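Local coordinates for putative Lipoprotein (Shewanella oneidensis, PDB 3U24) that is of unknown function but binds zinc and calcium ions in the crystal and belongs to a family grouped with the metallopeptidases, at residues Ser389-Ser392 with Tyr393-Tyr397; Gln304-Asp307 with Lys308-Lys312; Lys284-Pro287 with Lys288-Thr292. All coordinates share one frame; numbering follows the deposited sequence. Where two conformers were deposited one is given.

Overall arrangement
The three contacts are local, each running along the last turns of a helix and past its C-terminal end, and all lie on the same side of the chain's centre. Contact 3 closes helix 260-289, contact 2 the next one, helix 298-309, and contact 1 helix 387-396. Contact 2 touches both others, with centres about 12 Å away in each case; contacts 1 and 3 do not meet. None is wholly core. Contact 1 is ionic, a zinc-bound carboxylate gripped by an arginine at the surface. Contact 2 pairs buried leucines with a serine on a backbone carbonyl. Contact 3 rests on stacked aromatic rings beside an exposed proline.

Contact 1 (Ser389-Ser392 with Tyr393-Tyr397); sequences SAES and YLREY. With ZN (zinc ion), chain E.
The salt bridge between E391 and R395, one helical turn apart, carries this contact. E391 OE2 lies in the guanidinium plane, at its edge, 2.7 Å from R395 NE on a fairly straight bond, while R395 NH2 adds a weak bond to the same oxygen at 3.1 Å. Both donors therefore converge on one carboxylate oxygen along the guanidinium edge. The carboxylate is turned nearly perpendicular to that group, with 83° between the planes, and OE2 offers NE its anti lone pair, away from OE1.

Metal binding uses the same carboxylate. The zinc ion sits 2.1 Å from E391 OE2 and 2.5 Å from E391 OE1, an uneven bidentate grip, so OE2 serves metal and arginine together. E391 gets there with CG anti to its backbone N (chi1 176°) and a bend at chi2 that carries the acid group toward R395. The positive charge of R395 probably polarises the carboxylate, and the bond from NE helps to hold its orientation.

The backbone bonds are those of a regular helix: Y393 N to S389 O and L394 N to A390 O, both 2.9 Å, then R395 N to E391 O and E396 N to S392 O. L394 CG packs against A390 O at 3.3 Å, and the leucine and A390 face the inner side, where both touch R316. At Y397 the chain leaves the helical conformation.

H313, from the loop after helix 298-309, is the second protein ligand of the zinc. The arrangement is an i to i+4 glutamate-arginine salt bridge on the last turns of helix 387-396, with E391 in the first shell of a surface zinc site and R395 behind it as a second-shell partner.

Contact 2 (Gln304-Asp307 with Lys308-Lys312); sequences QLID and KLSTK
L305 laps over L309 one turn further along the helix, its CD1 methyl resting 4.0 Å from L309 CG. The two side chains cross at a slant. In L305 a chi1 of -179° sends the branch away from the backbone N, whereas L309 turns CG to the side beside its own N, and the branches come together on one buried flank.

The polar part gathers on I306 O, which takes two bonds from S310. S310 N lies 2.9 Å from I306 O; S310 OG lies 2.7 Å from I306 O but comes from well above the carbonyl plane, 42° out of it. With OG swung beside the backbone N (chi1 -62°), the serine hydroxyl folds back on the preceding turn, so this buried polar atom is satisfied by the helix itself. L309 N bonds to L305 O at 2.9 Å.

From L309 to K312 the chain makes a type I turn. There K308 O is likewise doubly held, by T311 OG1 at 2.8 Å and by T311 N on a longer bond, which ties T311 back to K308 just ahead of the zinc ligand H313.

L305 and L309 both pack on L463 of helix 459-485, and reach T282 and Y289 of helix 260-289 respectively, while I306 packs on M278 of helix 260-289 and on K467. Helix 298-309 is thus wedged against both these helices.

Contact 3 (Lys284-Pro287 with Lys288-Thr292); sequences KLWP and KYFTT
W286 and F290 stack face to face, and with K288 they lose the most surface here. The phenyl ring lies over the six-membered half of the indole with centroids 4.0 Å apart and planes only 7° from parallel, the closest ring carbons being W286 CZ2 and F290 CG at 3.6 Å. F290 CB continues the overlap onto the five-membered ring in a CH-pi contact, 3.9 Å from its centroid. The W286 side chain leaves the backbone on the side opposite its own N (chi1 -168°), which carries the indole forward along the chain to meet the phenyl ring.

The indole is also held at its rim: W286 NE1 gives a nearly straight bond, 173° at the hydrogen, to T292 O at 3.3 Å, with the oxygen in the ring plane. Stack and bond together fix the tryptophan's rotation. W286 O meanwhile receives F290 N at 3.0 Å and Y289 N at 3.1 Å.

K288 N bonds to L285 O at 2.8 Å, a short three-residue step following P287, whose ring nitrogen has no hydrogen to give and kinks the helix. The extended K288 chain runs beside L285, and its NZ makes a salt bridge to E460, which Y289 OH also binds.

E460 belongs to helix 459-485, against which L285 packs, while W286 touches Q304 and Y289 touches L305 and L309. The weakly bonded end of helix 260-289 packs against helices 298-309 and 459-485.

Contact 1 (Ser389-Ser392 with Tyr393-Tyr397)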
# COMPACT_ATOMS: atom_id res chain seq x y z
N SER A 389 17.10 19.94 0.73
CA SER A 389 16.09 18.89 0.58
C SER A 389 14.86 19.40 -0.19
O SER A 389 14.32 18.68 -1.02
CB SER A 389 15.65 18.35 1.94
OG SER A 389 16.79 17.82 2.64
N ALA A 390 14.44 20.63 0.09
CA ALA A 390 13.29 21.22 -0.56
C ALA A 390 13.57 21.29 -2.06
O ALA A 390 12.71 20.96 -2.89
CB ALA A 390 12.99 22.59 0.00
N GLU A 391 14.79 21.70 -2.40
CA GLU A 391 15.12 21.79 -3.80
C GLU A 391 15.11 20.40 -4.42
O GLU A 391 14.61 20.25 -5.53
CB GLU A 391 16.42 22.50 -4.03
CG GLU A 391 16.87 22.53 -5.49
CD GLU A 391 16.07 23.45 -6.42
OE1 GLU A 391 15.36 24.39 -6.02
OE2 GLU A 391 16.23 23.22 -7.64
N SER A 392 15.63 19.39 -3.73
CA SER A 392 15.61 18.03 -4.31
C SER A 392 14.19 17.53 -4.52
O SER A 392 13.90 16.84 -5.50
CB SER A 392 16.37 17.02 -3.44
OG SER A 392 17.77 17.24 -3.55
N TYR A 393 13.32 17.85 -3.58
CA TYR A 393 11.93 17.46 -3.66
C TYR A 393 11.26 18.12 -4.84
O TYR A 393 10.54 17.46 -5.57
CB TYR A 393 11.22 17.85 -2.37
CG TYR A 393 9.82 17.36 -2.26
CD1 TYR A 393 8.77 18.14 -2.74
CD2 TYR A 393 9.52 16.14 -1.63
CE1 TYR A 393 7.44 17.71 -2.64
CE2 TYR A 393 8.19 15.70 -1.51
CZ TYR A 393 7.15 16.48 -2.02
OH TYR A 393 5.82 16.09 -1.92
N LEU A 394 11.49 19.41 -5.03
CA LEU A 394 10.90 20.14 -6.13
C LEU A 394 11.43 19.68 -7.47
O LEU A 394 10.71 19.73 -8.46
CB LEU A 394 11.10 21.65 -5.96
CG LEU A 394 10.31 22.27 -4.80
CD1 LEU A 394 10.76 23.69 -4.51
CD2 LEU A 394 8.82 22.25 -5.13
N ARG A 395 12.67 19.20 -7.52
CA ARG A 395 13.16 18.59 -8.75
C ARG A 395 12.47 17.25 -9.12
O ARG A 395 12.26 16.96 -10.29
CB ARG A 395 14.65 18.40 -8.70
CG ARG A 395 15.31 19.75 -8.63
CD ARG A 395 16.71 19.77 -9.15
NE ARG A 395 17.30 21.07 -8.83
CZ ARG A 395 18.59 21.33 -8.93
NH1 ARG A 395 19.40 20.39 -9.38
NH2 ARG A 395 19.07 22.51 -8.61
N GLU A 396 12.16 16.45 -8.10
CA GLU A 396 11.39 15.23 -8.27
C GLU A 396 9.97 15.64 -8.73
O GLU A 396 9.49 15.18 -9.78
CB GLU A 396 11.33 14.48 -6.93
CG GLU A 396 11.73 13.01 -6.94
CD GLU A 396 11.14 12.25 -5.75
OE1 GLU A 396 11.52 12.54 -4.57
OE2 GLU A 396 10.29 11.35 -5.99
N TYR A 397 9.34 16.53 -7.96
CA TYR A 397 7.97 17.01 -8.28
C TYR A 397 7.96 18.30 -9.10
O TYR A 397 7.34 19.29 -8.74
CB TYR A 397 7.07 17.05 -7.04
CG TYR A 397 6.99 15.67 -6.42
CD1 TYR A 397 6.12 14.70 -6.91
CD2 TYR A 397 7.81 15.34 -5.37
CE1 TYR A 397 6.06 13.44 -6.36
CE2 TYR A 397 7.78 14.07 -4.82
CZ TYR A 397 6.91 13.12 -5.32
OH TYR A 397 6.90 11.87 -4.74
ZN ZN E . 15.10 24.83 -8.42

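Contact 2 (Gln304-Asp307 with Lys308-Lys312)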
# COMPACT_ATOMS: atom_id res chain seq x y z
N GLN A 304 20.71 13.25 -18.62
CA GLN A 304 21.14 14.63 -18.56
C GLN A 304 20.04 15.59 -18.95
O GLN A 304 19.88 16.64 -18.33
CB GLN A 304 22.43 14.85 -19.40
CG GLN A 304 23.68 14.34 -18.69
CD GLN A 304 24.96 14.40 -19.53
OE1 GLN A 304 25.00 15.02 -20.60
NE2 GLN A 304 26.02 13.76 -19.03
N LEU A 305 19.29 15.25 -19.99
CA LEU A 305 18.14 16.05 -20.37
C LEU A 305 17.15 16.06 -19.22
O LEU A 305 16.67 17.08 -18.83
CB LEU A 305 17.48 15.52 -21.64
CG LEU A 305 16.24 16.27 -22.18
CD1 LEU A 305 16.50 17.77 -22.30
CD2 LEU A 305 15.83 15.69 -23.51
N ILE A 306 16.88 14.92 -18.64
CA ILE A 306 15.91 14.89 -17.53
C ILE A 306 16.40 15.76 -16.38
O ILE A 306 15.61 16.53 -15.82
CB ILE A 306 15.66 13.44 -17.03
CG1 ILE A 306 14.79 12.68 -18.05
CG2 ILE A 306 14.98 13.40 -15.64
CD1 ILE A 306 14.63 11.20 -17.71
N ASP A 307 17.68 15.67 -16.02
CA ASP A 307 18.21 16.48 -14.88
C ASP A 307 18.04 17.99 -15.12
O ASP A 307 17.76 18.75 -14.20
CB ASP A 307 19.70 16.17 -14.58
CG ASP A 307 19.93 14.79 -13.92
OD1 ASP A 307 18.95 14.21 -13.34
OD2 ASP A 307 21.11 14.31 -14.02
N LYS A 308 18.22 18.38 -16.36
CA LYS A 308 18.05 19.75 -16.79
C LYS A 308 16.59 20.22 -16.77
O LYS A 308 16.29 21.34 -16.32
CB LYS A 308 18.59 19.88 -18.22
CG LYS A 308 18.38 21.24 -18.91
CD LYS A 308 19.04 22.41 -18.21
CE LYS A 308 19.17 23.58 -19.19
NZ LYS A 308 19.36 24.87 -18.49
N LEU A 309 15.70 19.41 -17.32
CA LEU A 309 14.28 19.75 -17.28
C LEU A 309 13.77 19.81 -15.83
O LEU A 309 12.92 20.64 -15.51
CB LEU A 309 13.44 18.75 -18.07
CG LEU A 309 13.69 18.73 -19.58
CD1 LEU A 309 12.91 17.59 -20.24
CD2 LEU A 309 13.34 20.09 -20.19
N SER A 310 14.35 19.00 -14.94
CA SER A 310 13.88 18.94 -13.57
C SER A 310 14.12 20.24 -12.82
O SER A 310 13.56 20.44 -11.75
CB SER A 310 14.60 17.82 -12.82
OG SER A 310 14.30 16.58 -13.45
N THR A 311 14.98 21.11 -13.34
CA THR A 311 15.13 22.40 -12.73
C THR A 311 13.97 23.34 -12.98
O THR A 311 13.92 24.38 -12.39
CB THR A 311 16.45 23.11 -13.14
OG1 THR A 311 16.36 23.49 -14.52
CG2 THR A 311 17.67 22.17 -12.88
N LYS A 312 13.02 23.02 -13.85
CA LYS A 312 11.82 23.85 -13.95
C LYS A 312 10.80 23.31 -12.98
O LYS A 312 10.30 22.17 -13.14
CB LYS A 312 11.27 23.88 -15.39
CG LYS A 312 10.16 24.93 -15.64
CD LYS A 312 9.57 24.81 -17.06
CE LYS A 312 8.29 25.62 -17.27
NZ LYS A 312 8.48 27.09 -17.08

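Contact 3 (Lys284-Pro287 with Lys288-Thr292)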
# COMPACT_ATOMS: atom_id res chain seq x y z
N LYS A 284 15.16 14.66 -30.26
CA LYS A 284 14.45 15.83 -30.79
C LYS A 284 14.64 17.06 -29.89
O LYS A 284 14.81 18.17 -30.37
CB LYS A 284 12.96 15.53 -30.98
N LEU A 285 14.66 16.86 -28.58
CA LEU A 285 14.72 18.00 -27.66
C LEU A 285 16.14 18.48 -27.37
O LEU A 285 16.32 19.62 -26.96
CB LEU A 285 14.05 17.64 -26.35
CG LEU A 285 12.53 17.65 -26.31
CD1 LEU A 285 12.07 17.11 -24.96
CD2 LEU A 285 12.01 19.06 -26.57
N TRP A 286 17.15 17.63 -27.56
CA TRP A 286 18.52 17.97 -27.15
C TRP A 286 19.02 19.35 -27.55
O TRP A 286 19.50 20.12 -26.69
CB TRP A 286 19.51 16.91 -27.63
CG TRP A 286 20.84 17.11 -26.98
CD1 TRP A 286 21.91 17.85 -27.46
CD2 TRP A 286 21.25 16.65 -25.65
NE1 TRP A 286 22.94 17.84 -26.56
CE2 TRP A 286 22.60 17.14 -25.46
CE3 TRP A 286 20.67 15.89 -24.67
CZ2 TRP A 286 23.31 16.87 -24.32
CZ3 TRP A 286 21.39 15.64 -23.51
CH2 TRP A 286 22.69 16.11 -23.35
N PRO A 287 18.92 19.71 -28.85
CA PRO A 287 19.46 21.01 -29.19
C PRO A 287 18.68 22.15 -28.58
O PRO A 287 19.22 23.25 -28.47
CB PRO A 287 19.39 21.06 -30.73
CG PRO A 287 18.42 20.01 -31.12
CD PRO A 287 18.42 18.97 -30.03
N LYS A 288 17.44 21.90 -28.16
CA LYS A 288 16.62 22.96 -27.60
C LYS A 288 17.12 23.37 -26.21
O LYS A 288 16.91 24.50 -25.81
CB LYS A 288 15.14 22.54 -27.62
CG LYS A 288 14.19 23.47 -26.88
CD LYS A 288 12.75 22.95 -26.95
CE LYS A 288 11.76 23.88 -26.26
NZ LYS A 288 10.37 23.34 -26.36
N TYR A 289 17.82 22.49 -25.50
CA TYR A 289 18.27 22.77 -24.13
C TYR A 289 19.78 22.75 -23.88
O TYR A 289 20.23 23.12 -22.80
CB TYR A 289 17.63 21.73 -23.20
CG TYR A 289 16.13 21.91 -23.10
CD1 TYR A 289 15.59 22.92 -22.29
CD2 TYR A 289 15.27 21.11 -23.83
CE1 TYR A 289 14.23 23.10 -22.19
CE2 TYR A 289 13.89 21.28 -23.73
CZ TYR A 289 13.38 22.28 -22.92
OH TYR A 289 12.03 22.48 -22.83
N PHE A 290 20.55 22.29 -24.86
CA PHE A 290 22.01 22.15 -24.71
C PHE A 290 22.74 22.69 -25.94
O PHE A 290 22.24 22.54 -27.06
CB PHE A 290 22.37 20.68 -24.58
CG PHE A 290 22.04 20.09 -23.25
CD1 PHE A 290 20.77 19.58 -22.99
CD2 PHE A 290 23.02 19.97 -22.27
CE1 PHE A 290 20.47 19.01 -21.77
CE2 PHE A 290 22.73 19.37 -21.04
CZ PHE A 290 21.45 18.90 -20.80
N THR A 291 23.92 23.27 -25.75
CA THR A 291 24.81 23.54 -26.90
C THR A 291 25.99 22.54 -26.97
O THR A 291 26.52 22.26 -28.05
CB THR A 291 25.30 25.00 -26.93
OG1 THR A 291 25.47 25.48 -25.59
CG2 THR A 291 24.27 25.89 -27.68
N THR A 292 26.35 21.98 -25.82
CA THR A 292 27.33 20.90 -25.72
C THR A 292 26.88 19.69 -26.56
O THR A 292 25.70 19.55 -26.87
CB THR A 292 27.54 20.52 -24.22
OG1 THR A 292 28.94 20.40 -23.95
CG2 THR A 292 26.80 19.22 -23.78